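Local atomic coordinates of AT-less polyketide synthase (Streptomyces platensis subsp. rosaceus, PDB entry 4TKT), a protein that probably catalyses decarboxylative Claisen condensation for chain elongation, as a ketosynthase domain of the AT-less type I polyketide synthase that makes isomigrastatin. Residues L295-V300 / G431-V436. Numbering follows the deposited sequence.
Sequences LAQAAV and GSNAHV
Val300 packs broadly against Asn433, Ala434 and His435, and it gives the helix side most of its buried area. Its two methyls divide the work. CG1 touches Asn433 CB at 4.1 Å, and the two side chains cross at about a right angle. CG2 rests over the strand backbone, 4.1 Å from Ala434 CA. CG1 sits between the backbone N and the carbonyl carbon (chi1 71°), which leaves CG2 anti to N. That rotation turns both methyls to the strand. His435 adds its CB, 4.0 Å from Val300 O. Its CG is anti to the backbone N, and the imidazole leads away from 295-300 toward Trp305, farther along the same helix. The two rings meet nearly perpendicular. Ser425 hydrogen-bonds His435 ND1.

Packing is thinner toward the start of the helix. There the amide end of Asn433 approaches the methyl of Ala296 and the CG of Gln297. The Gln297 and Asn433 amide planes stand 87° apart, and no hydrogen bond joins them. Phe427 of the adjacent strand touches both side chains. The contact fades before Leu295, an exposed residue that does not reach the strand.

The contact lays helix 294-308 against strand 432-439, with segment axes 8.0 Å apart at closest and inclined by 34°. Strand 432-439 lies between 273-282 and 421-427 in the sheet. This is helix-on-sheet layering of the thiolase fold. Val300 also touches Ala279 and Asn281 of strand 273-282, and Asn281 ND2 hydrogen-bonds Ala296 O.

No hydrogen bond or salt bridge spans the two segments. They therefore hold by shape and van der Waals contact, and the polar links of His435 and Ala296 run to Ser425 and Asn281 on the neighbouring strands instead of across the contact.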
# COMPACT_ATOMS: atom_id res chain seq x y z
N LEU A 295 -17.11 -14.65 -19.15
CA LEU A 295 -17.48 -13.64 -20.14
C LEU A 295 -17.49 -12.25 -19.52
O LEU A 295 -17.13 -11.27 -20.18
CB LEU A 295 -18.84 -13.96 -20.75
CG LEU A 295 -18.96 -15.30 -21.50
CD1 LEU A 295 -20.27 -15.36 -22.27
CD2 LEU A 295 -17.77 -15.51 -22.42
N ALA A 296 -17.90 -12.16 -18.26
CA ALA A 296 -17.91 -10.89 -17.56
C ALA A 296 -16.49 -10.42 -17.28
O ALA A 296 -16.19 -9.23 -17.37
CB ALA A 296 -18.70 -11.00 -16.26
N GLN A 297 -15.63 -11.37 -16.93
CA GLN A 297 -14.22 -11.06 -16.69
C GLN A 297 -13.56 -10.56 -17.96
O GLN A 297 -12.79 -9.60 -17.94
CB GLN A 297 -13.49 -12.28 -16.16
CG GLN A 297 -13.96 -12.74 -14.79
CD GLN A 297 -13.15 -13.89 -14.25
OE1 GLN A 297 -12.17 -14.31 -14.87
NE2 GLN A 297 -13.56 -14.42 -13.10
N ALA A 298 -13.88 -11.20 -19.08
CA ALA A 298 -13.34 -10.80 -20.37
C ALA A 298 -13.81 -9.40 -20.73
O ALA A 298 -13.06 -8.61 -21.29
CB ALA A 298 -13.75 -11.79 -21.45
N ALA A 299 -15.06 -9.09 -20.38
CA ALA A 299 -15.64 -7.80 -20.71
C ALA A 299 -14.98 -6.67 -19.93
O ALA A 299 -14.65 -5.62 -20.49
CB ALA A 299 -17.14 -7.81 -20.46
N VAL A 300 -14.78 -6.88 -18.63
CA VAL A 300 -14.21 -5.83 -17.78
C VAL A 300 -12.75 -5.58 -18.15
O VAL A 300 -12.26 -4.46 -18.08
CB VAL A 300 -14.34 -6.17 -16.27
CG1 VAL A 300 -13.40 -7.30 -15.87
CG2 VAL A 300 -14.08 -4.94 -15.42
N GLY A 431 -19.35 -11.43 -7.24
CA GLY A 431 -19.55 -11.18 -8.66
C GLY A 431 -18.98 -9.87 -9.18
O GLY A 431 -18.91 -9.67 -10.39
N SER A 432 -18.59 -8.97 -8.28
CA SER A 432 -18.00 -7.71 -8.70
C SER A 432 -16.59 -7.93 -9.23
O SER A 432 -15.74 -8.50 -8.55
CB SER A 432 -17.96 -6.71 -7.54
OG SER A 432 -19.27 -6.28 -7.19
N ASN A 433 -16.35 -7.47 -10.46
CA ASN A 433 -15.04 -7.62 -11.08
C ASN A 433 -14.37 -6.28 -11.35
O ASN A 433 -15.04 -5.26 -11.49
CB ASN A 433 -15.17 -8.40 -12.39
CG ASN A 433 -15.84 -9.74 -12.20
OD1 ASN A 433 -15.65 -10.41 -11.19
ND2 ASN A 433 -16.64 -10.14 -13.18
N ALA A 434 -13.05 -6.30 -11.43
CA ALA A 434 -12.30 -5.08 -11.72
C ALA A 434 -10.99 -5.40 -12.42
O ALA A 434 -10.36 -6.43 -12.16
CB ALA A 434 -12.04 -4.30 -10.44
N HIS A 435 -10.59 -4.52 -13.33
CA HIS A 435 -9.29 -4.63 -13.99
C HIS A 435 -8.65 -3.26 -14.11
O HIS A 435 -9.32 -2.28 -14.43
CB HIS A 435 -9.43 -5.28 -15.36
CG HIS A 435 -8.12 -5.68 -15.97
ND1 HIS A 435 -7.52 -6.89 -15.71
CD2 HIS A 435 -7.30 -5.03 -16.83
CE1 HIS A 435 -6.38 -6.97 -16.38
NE2 HIS A 435 -6.22 -5.85 -17.07
N VAL A 436 -7.35 -3.19 -13.83
CA VAL A 436 -6.62 -1.94 -13.88
C VAL A 436 -5.41 -2.07 -14.80
O VAL A 436 -4.71 -3.08 -14.76
CB VAL A 436 -6.16 -1.50 -12.47
CG1 VAL A 436 -5.29 -0.26 -12.55
CG2 VAL A 436 -7.37 -1.23 -11.59